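Local coordinates for protein 2-methyl-aconitate isomerase (PDB 5K87) that catalyses the cis-trans isomerization of 2-methyl-aconitate, by base-catalysed proton abstraction and rotation about the C2-C3 bond, during propionate breakdown through the 2-methylcitrate cycle, at residues Val27-Leu31 / Gln32-Glu36; Pro43-Asp46 / Ala47-Arg51; Glu240-Asp243 / Asp244-Asp248; Ser247-Ala250 / Ala251-Lys254; Ala368-Asn372 / Gly373-Val377. The protein carries 1 engineered substitution. All coordinates share one frame; numbering follows the deposited sequence. Where two conformers were deposited one is given.

Contact 1 (Val27-Leu31 / Gln32-Glu36)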
loop_
_atom_site.group_PDB
_atom_site.type_symbol
_atom_site.label_atom_id
_atom_site.label_comp_id
_atom_site.label_asym_id
_atom_site.label_seq_id
_atom_site.Cartn_x
_atom_site.Cartn_y
_atom_site.Cartn_z
ATOM N N VAL A 27 -8.132 8.596 3.746
ATOM C CA VAL A 27 -8.410 9.830 3.033
ATOM C C VAL A 27 -9.584 10.523 3.714
ATOM O O VAL A 27 -10.664 9.932 3.882
ATOM C CB VAL A 27 -8.729 9.575 1.543
ATOM C CG1 VAL A 27 -8.913 10.900 0.829
ATOM C CG2 VAL A 27 -7.635 8.744 0.883
ATOM N N PHE A 28 -9.353 11.772 4.113
ATOM C CA PHE A 28 -10.289 12.575 4.898
ATOM C C PHE A 28 -10.897 13.689 4.067
ATOM O O PHE A 28 -10.181 14.382 3.330
ATOM C CB PHE A 28 -9.543 13.234 6.060
ATOM C CG PHE A 28 -9.161 12.281 7.154
ATOM C CD1 PHE A 28 -8.213 11.301 6.930
ATOM C CD2 PHE A 28 -9.745 12.366 8.409
ATOM C CE1 PHE A 28 -7.868 10.405 7.930
ATOM C CE2 PHE A 28 -9.392 11.477 9.427
ATOM C CZ PHE A 28 -8.462 10.499 9.176
ATOM N N PHE A 29 -12.205 13.877 4.201
ATOM C CA PHE A 29 -12.941 14.920 3.502
ATOM C C PHE A 29 -13.801 15.705 4.473
ATOM O O PHE A 29 -14.440 15.124 5.368
ATOM C CB PHE A 29 -13.918 14.312 2.492
ATOM C CG PHE A 29 -13.289 13.411 1.468
ATOM C CD1 PHE A 29 -12.861 13.912 0.252
ATOM C CD2 PHE A 29 -13.160 12.054 1.714
ATOM C CE1 PHE A 29 -12.301 13.070 -0.696
ATOM C CE2 PHE A 29 -12.598 11.213 0.769
ATOM C CZ PHE A 29 -12.174 11.724 -0.435
ATOM N N ARG A 30 -13.869 17.016 4.270
ATOM C CA ARG A 30 -14.944 17.813 4.843
ATOM C C ARG A 30 -16.163 17.586 3.986
ATOM O O ARG A 30 -16.065 17.603 2.754
ATOM C CB ARG A 30 -14.642 19.302 4.734
ATOM C CG ARG A 30 -13.650 19.893 5.693
ATOM C CD ARG A 30 -13.835 21.425 5.763
ATOM N NE ARG A 30 -13.823 22.023 4.430
ATOM C CZ ARG A 30 -13.897 23.326 4.178
ATOM N NH1 ARG A 30 -13.988 24.196 5.177
ATOM N NH2 ARG A 30 -13.875 23.756 2.922
ATOM N N LEU A 31 -17.311 17.405 4.622
ATOM C CA LEU A 31 -18.557 17.180 3.904
ATOM C C LEU A 31 -18.796 18.225 2.814
ATOM O O LEU A 31 -19.125 17.886 1.678
ATOM C CB LEU A 31 -19.719 17.170 4.891
ATOM C CG LEU A 31 -21.117 17.025 4.295
ATOM C CD1 LEU A 31 -21.279 15.665 3.633
ATOM C CD2 LEU A 31 -22.164 17.215 5.378
ATOM N N GLN A 32 -18.596 19.491 3.154
ATOM C CA GLN A 32 -18.868 20.574 2.209
ATOM C C GLN A 32 -17.945 20.596 0.985
ATOM O O GLN A 32 -18.241 21.268 -0.005
ATOM C CB GLN A 32 -18.847 21.934 2.910
ATOM C CG GLN A 32 -17.461 22.395 3.303
ATOM C CD GLN A 32 -17.481 23.552 4.278
ATOM O OE1 GLN A 32 -17.504 24.713 3.877
ATOM N NE2 GLN A 32 -17.464 23.238 5.570
ATOM N N ASP A 33 -16.831 19.876 1.050
ATOM C CA ASP A 33 -15.908 19.801 -0.081
ATOM C C ASP A 33 -16.311 18.732 -1.096
ATOM O O ASP A 33 -15.789 18.699 -2.208
ATOM C CB ASP A 33 -14.487 19.538 0.412
ATOM C CG ASP A 33 -13.906 20.715 1.174
ATOM O OD1 ASP A 33 -14.302 21.867 0.882
ATOM O OD2 ASP A 33 -13.045 20.498 2.052
ATOM N N LEU A 34 -17.231 17.855 -0.717
ATOM C CA LEU A 34 -17.655 16.786 -1.615
ATOM C C LEU A 34 -18.565 17.324 -2.705
ATOM O O LEU A 34 -19.264 18.316 -2.491
ATOM C CB LEU A 34 -18.404 15.711 -0.831
ATOM C CG LEU A 34 -17.594 14.955 0.225
ATOM C CD1 LEU A 34 -18.497 14.034 1.032
ATOM C CD2 LEU A 34 -16.460 14.178 -0.441
ATOM N N PRO A 35 -18.564 16.668 -3.874
ATOM C CA PRO A 35 -19.566 17.009 -4.889
ATOM C C PRO A 35 -20.972 16.921 -4.297
ATOM O O PRO A 35 -21.215 16.093 -3.418
ATOM C CB PRO A 35 -19.368 15.924 -5.954
ATOM C CG PRO A 35 -17.951 15.481 -5.788
ATOM C CD PRO A 35 -17.665 15.587 -4.315
ATOM N N GLU A 36 -21.880 17.767 -4.771
ATOM C CA GLU A 36 -23.218 17.867 -4.211
ATOM C C GLU A 36 -23.894 16.510 -4.016
ATOM O O GLU A 36 -24.432 16.230 -2.943
ATOM C CB GLU A 36 -24.084 18.759 -5.106
ATOM C CG GLU A 36 -25.460 19.057 -4.534
ATOM C CD GLU A 36 -26.279 19.977 -5.424
ATOM O OE1 GLU A 36 -27.496 20.112 -5.179
ATOM O OE2 GLU A 36 -25.707 20.564 -6.367
HETATM O O HOH W 1 -11.909 18.014 2.348
#

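Contact 2 (Pro43-Asp46 / Ala47-Arg51)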
loop_
_atom_site.group_PDB
_atom_site.type_symbol
_atom_site.label_atom_id
_atom_site.label_comp_id
_atom_site.label_asym_id
_atom_site.label_seq_id
_atom_site.Cartn_x
_atom_site.Cartn_y
_atom_site.Cartn_z
ATOM N N PRO A 43 -25.302 6.024 -3.226
ATOM C CA PRO A 43 -24.432 5.476 -4.266
ATOM C C PRO A 43 -23.443 6.488 -4.856
ATOM O O PRO A 43 -22.342 6.085 -5.214
ATOM C CB PRO A 43 -25.416 4.978 -5.335
ATOM C CG PRO A 43 -26.720 5.668 -5.016
ATOM C CD PRO A 43 -26.729 5.823 -3.534
ATOM N N ALA A 44 -23.803 7.759 -4.956
ATOM C CA ALA A 44 -22.863 8.731 -5.507
ATOM C C ALA A 44 -21.663 8.891 -4.580
ATOM O O ALA A 44 -20.512 8.895 -5.038
ATOM C CB ALA A 44 -23.539 10.062 -5.745
ATOM N N ARG A 45 -21.920 9.010 -3.281
ATOM C CA ARG A 45 -20.845 9.067 -2.303
ATOM C C ARG A 45 -19.987 7.805 -2.369
ATOM O O ARG A 45 -18.760 7.878 -2.424
ATOM C CB ARG A 45 -21.428 9.237 -0.904
ATOM C CG ARG A 45 -20.379 9.113 0.187
ATOM C CD ARG A 45 -20.964 9.342 1.559
ATOM N NE ARG A 45 -21.372 10.734 1.723
ATOM C CZ ARG A 45 -21.930 11.230 2.821
ATOM N NH1 ARG A 45 -22.252 12.519 2.863
ATOM N NH2 ARG A 45 -22.166 10.456 3.876
ATOM N N ASP A 46 -20.628 6.639 -2.373
ATOM C CA ASP A 46 -19.887 5.390 -2.366
ATOM C C ASP A 46 -19.038 5.252 -3.621
ATOM O O ASP A 46 -17.885 4.840 -3.547
ATOM C CB ASP A 46 -20.819 4.182 -2.242
ATOM C CG ASP A 46 -21.469 4.070 -0.881
ATOM O OD1 ASP A 46 -21.078 4.789 0.060
ATOM O OD2 ASP A 46 -22.385 3.221 -0.737
ATOM N N ALA A 47 -19.596 5.612 -4.773
ATOM C CA ALA A 47 -18.859 5.518 -6.029
ATOM C C ALA A 47 -17.623 6.420 -6.027
ATOM O O ALA A 47 -16.563 6.033 -6.525
ATOM C CB ALA A 47 -19.753 5.861 -7.204
ATOM N N LEU A 48 -17.770 7.625 -5.489
ATOM C CA LEU A 48 -16.654 8.560 -5.401
ATOM C C LEU A 48 -15.548 7.979 -4.531
ATOM O O LEU A 48 -14.379 7.953 -4.923
ATOM C CB LEU A 48 -17.118 9.894 -4.822
ATOM C CG LEU A 48 -16.004 10.886 -4.491
ATOM C CD1 LEU A 48 -15.251 11.271 -5.744
ATOM C CD2 LEU A 48 -16.593 12.105 -3.806
ATOM N N LEU A 49 -15.919 7.484 -3.357
ATOM C CA LEU A 49 -14.932 6.977 -2.415
ATOM C C LEU A 49 -14.242 5.732 -2.958
ATOM O O LEU A 49 -13.037 5.557 -2.795
ATOM C CB LEU A 49 -15.580 6.693 -1.064
ATOM C CG LEU A 49 -16.143 7.936 -0.373
ATOM C CD1 LEU A 49 -16.825 7.587 0.921
ATOM C CD2 LEU A 49 -15.046 8.924 -0.119
ATOM N N LEU A 50 -15.006 4.852 -3.599
ATOM C CA LEU A 50 -14.416 3.688 -4.248
ATOM C C LEU A 50 -13.349 4.098 -5.255
ATOM O O LEU A 50 -12.238 3.542 -5.262
ATOM C CB LEU A 50 -15.500 2.852 -4.933
ATOM C CG LEU A 50 -16.349 1.982 -4.001
ATOM C CD1 LEU A 50 -17.661 1.610 -4.687
ATOM C CD2 LEU A 50 -15.599 0.722 -3.603
ATOM N N ARG A 51 -13.655 5.078 -6.089
ATOM C CA ARG A 51 -12.723 5.477 -7.124
ATOM C C ARG A 51 -11.509 6.195 -6.544
ATOM O O ARG A 51 -10.400 6.029 -7.038
ATOM C CB ARG A 51 -13.434 6.352 -8.153
ATOM C CG ARG A 51 -12.675 6.502 -9.447
ATOM C CD ARG A 51 -12.473 5.160 -10.139
ATOM N NE ARG A 51 -11.549 5.310 -11.253
ATOM C CZ ARG A 51 -10.230 5.313 -11.120
ATOM N NH1 ARG A 51 -9.680 5.151 -9.916
ATOM N NH2 ARG A 51 -9.463 5.455 -12.186
#

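Contact 3 (Glu240-Asp243 / Asp244-Asp248)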
loop_
_atom_site.group_PDB
_atom_site.type_symbol
_atom_site.label_atom_id
_atom_site.label_comp_id
_atom_site.label_asym_id
_atom_site.label_seq_id
_atom_site.Cartn_x
_atom_site.Cartn_y
_atom_site.Cartn_z
ATOM N N GLU A 240 1.438 -15.544 17.033
ATOM C CA GLU A 240 1.491 -15.599 15.577
ATOM C C GLU A 240 1.655 -14.224 14.942
ATOM O O GLU A 240 1.139 -13.212 15.444
ATOM C CB GLU A 240 0.238 -16.273 15.019
ATOM C CG GLU A 240 0.187 -17.785 15.225
ATOM C CD GLU A 240 -0.114 -18.200 16.656
ATOM O OE1 GLU A 240 -0.668 -17.389 17.428
ATOM O OE2 GLU A 240 0.196 -19.361 17.005
ATOM N N LEU A 241 2.380 -14.201 13.833
ATOM C CA LEU A 241 2.525 -13.008 13.002
ATOM C C LEU A 241 1.734 -13.191 11.709
ATOM O O LEU A 241 1.224 -14.276 11.441
ATOM C CB LEU A 241 4.000 -12.753 12.709
ATOM C CG LEU A 241 4.862 -12.538 13.954
ATOM C CD1 LEU A 241 6.301 -12.239 13.557
ATOM C CD2 LEU A 241 4.284 -11.422 14.811
ATOM N N GLN A 242 1.627 -12.138 10.903
ATOM C CA GLN A 242 0.798 -12.217 9.705
ATOM C C GLN A 242 1.176 -13.382 8.797
ATOM O O GLN A 242 0.296 -14.049 8.259
ATOM C CB GLN A 242 0.833 -10.917 8.919
ATOM C CG GLN A 242 0.047 -9.804 9.561
ATOM C CD GLN A 242 -0.023 -8.610 8.660
ATOM O OE1 GLN A 242 1.000 -8.152 8.151
ATOM N NE2 GLN A 242 -1.228 -8.128 8.407
ATOM N N ASP A 243 2.471 -13.641 8.644
ATOM C CA ASP A 243 2.918 -14.698 7.730
ATOM C C ASP A 243 2.534 -16.103 8.196
ATOM O O ASP A 243 2.575 -17.051 7.408
ATOM C CB ASP A 243 4.426 -14.619 7.479
ATOM C CG ASP A 243 4.824 -13.380 6.696
ATOM O OD1 ASP A 243 3.969 -12.831 5.967
ATOM O OD2 ASP A 243 5.995 -12.956 6.808
ATOM N N ASP A 244 2.156 -16.240 9.463
ATOM C CA ASP A 244 1.715 -17.526 9.989
ATOM C C ASP A 244 0.280 -17.838 9.596
ATOM O O ASP A 244 -0.145 -18.996 9.655
ATOM C CB ASP A 244 1.833 -17.553 11.508
ATOM C CG ASP A 244 3.261 -17.448 11.982
ATOM O OD1 ASP A 244 4.145 -18.103 11.383
ATOM O OD2 ASP A 244 3.505 -16.708 12.954
ATOM N N ILE A 245 -0.476 -16.814 9.210
ATOM C CA ILE A 245 -1.910 -16.979 8.966
ATOM C C ILE A 245 -2.360 -16.518 7.581
ATOM O O ILE A 245 -3.198 -17.165 6.949
ATOM C CB ILE A 245 -2.746 -16.302 10.093
ATOM C CG1 ILE A 245 -2.587 -17.110 11.391
ATOM C CG2 ILE A 245 -4.216 -16.182 9.713
ATOM C CD1 ILE A 245 -3.233 -16.494 12.617
ATOM N N ASN A 246 -1.789 -15.425 7.089
ATOM C CA ASN A 246 -2.364 -14.771 5.918
ATOM C C ASN A 246 -2.103 -15.451 4.581
ATOM O O ASN A 246 -2.738 -15.109 3.590
ATOM C CB ASN A 246 -2.026 -13.286 5.895
ATOM C CG ASN A 246 -2.795 -12.522 6.944
ATOM O OD1 ASN A 246 -3.736 -13.054 7.531
ATOM N ND2 ASN A 246 -2.406 -11.273 7.187
ATOM N N SER A 247 -1.202 -16.429 4.576
ATOM C CA SER A 247 -0.982 -17.254 3.392
ATOM C C SER A 247 -1.632 -18.629 3.553
ATOM O O SER A 247 -1.517 -19.483 2.673
ATOM C CB SER A 247 0.519 -17.415 3.120
ATOM O OG SER A 247 1.130 -16.175 2.793
ATOM N N ASP A 248 -2.322 -18.831 4.673
ATOM C CA ASP A 248 -2.928 -20.115 5.018
ATOM C C ASP A 248 -4.421 -20.043 4.728
ATOM O O ASP A 248 -5.223 -19.652 5.588
ATOM C CB ASP A 248 -2.669 -20.421 6.496
ATOM C CG ASP A 248 -3.178 -21.790 6.924
ATOM O OD1 ASP A 248 -3.978 -22.405 6.194
ATOM O OD2 ASP A 248 -2.782 -22.236 8.018
HETATM O O HOH W 2 0.204 -18.027 6.353
HETATM O O HOH W 3 1.196 -14.045 4.392
#

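Contact 4 (Ser247-Ala250 / Ala251-Lys254)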
loop_
_atom_site.group_PDB
_atom_site.type_symbol
_atom_site.label_atom_id
_atom_site.label_comp_id
_atom_site.label_asym_id
_atom_site.label_seq_id
_atom_site.Cartn_x
_atom_site.Cartn_y
_atom_site.Cartn_z
ATOM N N SER A 247 -1.202 -16.429 4.576
ATOM C CA SER A 247 -0.982 -17.254 3.392
ATOM C C SER A 247 -1.632 -18.629 3.553
ATOM O O SER A 247 -1.517 -19.483 2.673
ATOM C CB SER A 247 0.519 -17.415 3.120
ATOM O OG SER A 247 1.130 -16.175 2.793
ATOM N N ASP A 248 -2.322 -18.831 4.673
ATOM C CA ASP A 248 -2.928 -20.115 5.018
ATOM C C ASP A 248 -4.421 -20.043 4.728
ATOM O O ASP A 248 -5.223 -19.652 5.588
ATOM C CB ASP A 248 -2.669 -20.421 6.496
ATOM C CG ASP A 248 -3.178 -21.790 6.924
ATOM O OD1 ASP A 248 -3.978 -22.405 6.194
ATOM O OD2 ASP A 248 -2.782 -22.236 8.018
ATOM N N ASN A 249 -4.798 -20.427 3.513
ATOM C CA ASN A 249 -6.187 -20.306 3.095
ATOM C C ASN A 249 -7.151 -21.129 3.947
ATOM O O ASN A 249 -8.286 -20.719 4.171
ATOM C CB ASN A 249 -6.331 -20.639 1.612
ATOM C CG ASN A 249 -5.601 -19.648 0.730
ATOM O OD1 ASN A 249 -5.599 -18.448 1.003
ATOM N ND2 ASN A 249 -4.960 -20.146 -0.321
ATOM N N ALA A 250 -6.684 -22.277 4.431
ATOM C CA ALA A 250 -7.486 -23.121 5.301
ATOM C C ALA A 250 -7.821 -22.390 6.598
ATOM O O ALA A 250 -8.970 -22.386 7.045
ATOM C CB ALA A 250 -6.757 -24.422 5.603
ATOM N N ALA A 251 -6.812 -21.752 7.185
ATOM C CA ALA A 251 -6.995 -21.015 8.429
ATOM C C ALA A 251 -7.949 -19.834 8.233
ATOM O O ALA A 251 -8.838 -19.591 9.054
ATOM C CB ALA A 251 -5.644 -20.544 8.965
ATOM N N LEU A 252 -7.769 -19.108 7.138
ATOM C CA LEU A 252 -8.633 -17.966 6.865
ATOM C C LEU A 252 -10.090 -18.393 6.686
ATOM O O LEU A 252 -11.002 -17.732 7.183
ATOM C CB LEU A 252 -8.135 -17.196 5.646
ATOM C CG LEU A 252 -6.756 -16.556 5.824
ATOM C CD1 LEU A 252 -6.296 -15.867 4.544
ATOM C CD2 LEU A 252 -6.757 -15.570 6.985
ATOM N N ALA A 253 -10.307 -19.510 5.995
ATOM C CA ALA A 253 -11.658 -20.018 5.796
ATOM C C ALA A 253 -12.287 -20.451 7.125
ATOM O O ALA A 253 -13.474 -20.219 7.376
ATOM C CB ALA A 253 -11.643 -21.173 4.806
ATOM N N LYS A 254 -11.479 -21.061 7.984
ATOM C CA LYS A 254 -11.953 -21.499 9.289
ATOM C C LYS A 254 -12.369 -20.305 10.146
ATOM O O LYS A 254 -13.457 -20.299 10.725
ATOM C CB LYS A 254 -10.890 -22.334 10.000
ATOM C CG LYS A 254 -11.335 -22.919 11.334
ATOM C CD LYS A 254 -10.253 -23.845 11.874
ATOM C CE LYS A 254 -10.618 -24.421 13.228
ATOM N NZ LYS A 254 -9.503 -25.264 13.755
#

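Contact 5 (Ala368-Asn372 / Gly373-Val377)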
loop_
_atom_site.group_PDB
_atom_site.type_symbol
_atom_site.label_atom_id
_atom_site.label_comp_id
_atom_site.label_asym_id
_atom_site.label_seq_id
_atom_site.Cartn_x
_atom_site.Cartn_y
_atom_site.Cartn_z
ATOM N N ALA A 368 -14.741 0.026 34.595
ATOM C CA ALA A 368 -15.954 -0.741 34.876
ATOM C C ALA A 368 -16.388 -0.559 36.320
ATOM O O ALA A 368 -15.600 -0.764 37.244
ATOM C CB ALA A 368 -15.741 -2.212 34.587
ATOM N N VAL A 369 -17.642 -0.166 36.503
ATOM C CA VAL A 369 -18.192 0.025 37.836
ATOM C C VAL A 369 -19.539 -0.675 37.910
ATOM O O VAL A 369 -20.285 -0.734 36.934
ATOM C CB VAL A 369 -18.338 1.529 38.210
ATOM C CG1 VAL A 369 -17.075 2.302 37.862
ATOM C CG2 VAL A 369 -19.543 2.158 37.543
ATOM N N GLN A 370 -19.841 -1.228 39.076
ATOM C CA GLN A 370 -21.126 -1.867 39.280
ATOM C C GLN A 370 -22.183 -0.812 39.535
ATOM O O GLN A 370 -21.929 0.184 40.199
ATOM C CB GLN A 370 -21.054 -2.838 40.457
ATOM C CG GLN A 370 -20.289 -4.116 40.149
ATOM C CD GLN A 370 -21.209 -5.278 39.847
ATOM O OE1 GLN A 370 -22.099 -5.597 40.638
ATOM N NE2 GLN A 370 -21.008 -5.915 38.703
ATOM N N GLU A 371 -23.365 -1.049 38.986
ATOM C CA GLU A 371 -24.530 -0.226 39.227
ATOM C C GLU A 371 -25.699 -1.192 39.263
ATOM O O GLU A 371 -25.895 -1.947 38.323
ATOM C CB GLU A 371 -24.705 0.772 38.083
ATOM C CG GLU A 371 -25.882 1.713 38.230
ATOM C CD GLU A 371 -26.134 2.511 36.964
ATOM O OE1 GLU A 371 -26.883 2.022 36.092
ATOM O OE2 GLU A 371 -25.577 3.621 36.841
ATOM N N ASN A 372 -26.441 -1.203 40.370
ATOM C CA ASN A 372 -27.575 -2.115 40.527
ATOM C C ASN A 372 -27.174 -3.576 40.302
ATOM O O ASN A 372 -27.915 -4.361 39.715
ATOM C CB ASN A 372 -28.715 -1.699 39.588
ATOM C CG ASN A 372 -30.019 -2.409 39.896
ATOM O OD1 ASN A 372 -30.705 -2.887 38.994
ATOM N ND2 ASN A 372 -30.358 -2.489 41.171
ATOM N N GLY A 373 -25.969 -3.925 40.748
ATOM C CA GLY A 373 -25.476 -5.284 40.625
ATOM C C GLY A 373 -25.112 -5.714 39.214
ATOM O O GLY A 373 -24.975 -6.908 38.952
ATOM N N GLU A 374 -24.954 -4.747 38.306
ATOM C CA GLU A 374 -24.595 -5.028 36.919
ATOM C C GLU A 374 -23.444 -4.126 36.490
ATOM O O GLU A 374 -23.309 -2.999 36.971
ATOM C CB GLU A 374 -25.793 -4.818 35.984
ATOM C CG GLU A 374 -26.991 -5.705 36.285
ATOM C CD GLU A 374 -26.716 -7.168 36.004
ATOM O OE1 GLU A 374 -25.875 -7.461 35.127
ATOM O OE2 GLU A 374 -27.338 -8.028 36.663
ATOM N N TRP A 375 -22.617 -4.625 35.581
ATOM C CA TRP A 375 -21.481 -3.852 35.104
ATOM C C TRP A 375 -21.873 -2.731 34.165
ATOM O O TRP A 375 -22.696 -2.910 33.266
ATOM C CB TRP A 375 -20.488 -4.752 34.387
ATOM C CG TRP A 375 -19.727 -5.608 35.301
ATOM C CD1 TRP A 375 -19.782 -6.965 35.386
ATOM C CD2 TRP A 375 -18.786 -5.178 36.287
ATOM N NE1 TRP A 375 -18.928 -7.409 36.359
ATOM C CE2 TRP A 375 -18.306 -6.333 36.932
ATOM C CE3 TRP A 375 -18.306 -3.928 36.691
ATOM C CZ2 TRP A 375 -17.365 -6.279 37.952
ATOM C CZ3 TRP A 375 -17.372 -3.873 37.704
ATOM C CH2 TRP A 375 -16.912 -5.044 38.328
ATOM N N THR A 376 -21.269 -1.572 34.386
ATOM C CA THR A 376 -21.310 -0.490 33.422
ATOM C C THR A 376 -19.871 -0.099 33.124
ATOM O O THR A 376 -19.007 -0.141 34.007
ATOM C CB THR A 376 -22.044 0.733 33.970
ATOM O OG1 THR A 376 -21.306 1.271 35.070
ATOM C CG2 THR A 376 -23.445 0.358 34.433
ATOM N N VAL A 377 -19.603 0.261 31.875
ATOM C CA VAL A 377 -18.285 0.758 31.512
ATOM C C VAL A 377 -18.387 2.216 31.103
ATOM O O VAL A 377 -19.008 2.561 30.099
ATOM C CB VAL A 377 -17.622 -0.080 30.410
ATOM C CG1 VAL A 377 -16.280 0.527 30.030
ATOM C CG2 VAL A 377 -17.436 -1.509 30.892
#

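Contact 1 (Val27-Leu31 / Gln32-Glu36)
Arg30 grips Asp33 side-on with two nitrogens: Arg30 NE meets Asp33 OD2 at 2.9 Å, and Arg30 NH2 meets Asp33 OD1 at 2.8 Å. Both oxygens lie close to the guanidinium plane, yet the two flat groups are turned 45° apart. OD1 is met on its syn side, OD2 from above the carboxylate plane. A bend in the arginine chain at chi3 (-52°) turns NE and NH2 to the acid. Gln32 covers one guanidinium face, its amide stacked only 4° from parallel, with Gln32 CD 3.6 Å from Arg30 CZ. These side chains surmount a 3-10 turn that closes strand 24-30: Asp33 N donates to Arg30 O at 2.9 Å and Leu34 N to Leu31 O at 3.1 Å. A water links strand and turn, accepting from Arg30 N and donating to Asp33 OD2 (2.7 Å), which gives OD2 a second donor. The apolar part is built by Leu34. The Leu34 and Phe29 side chains cross at about a right angle, Leu34 CD2 lying 3.7 Å from Phe29 CD1. Towards helix 43-53, Leu34 rests on Leu48 and Phe29 on Leu49.

Contact 2 (Pro43-Asp46 / Ala47-Arg51)
Arg45 and Leu49, one helical turn apart, form the tight part of this contact. Their side chains run side by side and point the same way, with Arg45 CG 3.9 Å from Leu49 CD1. The arginine sets CG beside its own carbonyl carbon (chi1 172°) and stays extended through CD, so its methylene part, not its charge, lies along the leucine. Leu49 also folds over the backbone: its CG is 3.3 Å from Arg45 O, the same oxygen that accepts from Leu49 N at 3.0 Å. Leu50 repeats the pattern one residue on, its CG 3.3 Å from Asp46 O, which Leu50 N reaches at 2.9 Å. Regular i to i+4 bonds from Ala47 N to Pro43 O (2.8 Å) and from Leu48 N to Ala44 O (3.1 Å) complete the first turns of the alpha helix. The opposite character appears at Pro43 and Ala47, both exposed, where little beyond the backbone bond and Ala47 CB near Pro43 O joins the turns. Polar ends are settled outside the helix: Arg45 NE bonds Ala38 O, and Asp46 OD1 bonds Trp105 NE1. Helix 43-53 thus lies with Arg45 and Leu49 against strand 75-81, Arg45 and Leu50 against strand 89-96, and Leu48 against strand 393-396.

Contact 3 (Glu240-Asp243 / Asp244-Asp248)
Asp244 turns CG beside its own backbone N (chi1 -65°), which carries the carboxylate back to the start of the short, weakly bonded helical turn about 242-245, where Asp244 OD2 accepts from Leu241 N at 2.9 Å. The bond is almost straight at 172° and enters on the anti side of OD2. Asp244 N in turn donates to Leu241 O at 2.9 Å, so Leu241 and Asp244 are joined by a reciprocal pair of bonds, one through the side chain and one through the main chain. Further along, Gln242 O accepts from both Ile245 N (3.0 Å) and Asn246 N (2.8 Å), one i to i+3 and one i to i+4 bond. A type I beta turn from Ile245 to Asp248 then leads out of the helical turn.

Gln242 and Asn246 sit four residues apart and direct their amides to the same side, with planes 66° apart. Two donors approach there, Gln242 NE2 lying 3.6 Å from Asn246 ND2. Both residues also bond the backbone of Leu318: Gln242 NE2 donates to Leu318 O, and Asn246 OD1 accepts from Leu318 N. Gln242 OE1 bonds Lys61 of the second subunit. The Gln242 side chain lies about 4 Å from the bound malonate, consistent with a place at the rim of the substrate site. A water bridges Asp243 O and Ser247 N, donating to Asp243 O at 2.8 Å and accepting from Ser247 N at 2.8 Å.

Contact 4 (Ser247-Ala250 / Ala251-Lys254)
Asp248 folds forward over Ala251 at the head of helix 249-266. Its CB lies 3.9 Å from Ala251 CB, and CG, placed anti to the backbone N (chi1 -176°), comes to 3.4 Å from the same methyl. At the tip the two oxygens part company: OD1 accepts from Ala251 N at 3.1 Å, whereas OD2 rests 3.5 Å from Ala251 CB. The N-H does not use the carboxylate edge; it meets OD1 from above, 72° out of the plane, so the flat group lies over the alanine instead of pointing at its nitrogen. This is an N-cap, and the main chain of the same residue starts the helical ladder, Leu252 N donating to Asp248 O at 3.0 Å. Ala253 N to Asn249 O and Lys254 N to Ala250 O (both 3.0 Å) carry it on. With an alanine here, Ala251 N is likely to lose its capping acceptor and the Ala251 methyl the carboxylate that lies against it. Leu252 CG sits 3.5 Å from Asp248 O, and its side chain touches Asn246. The carboxylate stands at the helix start, where N-H groups lack a carbonyl from a preceding turn, and its negative charge is likely to be favourable towards the helix dipole.

Contact 5 (Ala368-Asn372 / Gly373-Val377)
Gln370 OE1 rests against the backbone of Gly373, 3.3 Å from Gly373 C, in the type I' turn that closes this beta hairpin; both Asn372 and Gly373 have positive phi. Glu374 closes the turn through two backbone bonds with Glu371: Glu371 N gives to Glu374 O at 2.8 Å, and Glu374 N to Glu371 O. Trp375, forming a non-hydrogen-bonded pair with Gln370, then offers one ring face to that glutamine. Gln370 CG sits 3.9 Å from the centroid of the Trp375 six-membered ring, 13° off its normal, a CH-pi contact. A bend at chi2 (-100°) lays NE2 over the indole too, 3.3 Å from Trp375 CE2, the amide at 78° to the ring. Ala368 CB approaches Trp375 CE3 to 3.7 Å. A serine in place of Trp375 would probably open a gap beside Ala368 and leave the Gln370 chain free to turn. The Thr376 side chain shares a face with Val369; its OG1 and the Thr376 N both bond Val369 O, each at 2.9 Å. Val377 comes last, beside Ala368. The hairpin is the tip where strand 360-371 turns into strand 374-391; Ala368 meets Ala335, Trp375 meets Ile336 and Pro337, and Val377 meets Pro186.

In the fold
Contacts 1 and 2 pack on each other, their centres about 12 Å apart, joining the end of strand 24-30 to helix 43-53. Both are partly buried: contact 1 sets its salt bridge beside an apolar cluster, while contact 2 buries leucines and Arg45 and leaves Pro43 and Ala47 exposed. Contacts 3 and 4, with centres about 9 Å apart, share Ser247 and Asp248; Ile245 touches Leu252 across the turn between the weakly bonded 242-245 and helix 249-266. There aspartates accept backbone N-H groups, whereas in contact 1 an aspartate pairs with an arginine. Contact 3 is partly buried beside the bound malonate; contact 4 lies at the surface. Contact 5, a surface hairpin, touches none of the others and relies on strand pairing and a tryptophan face.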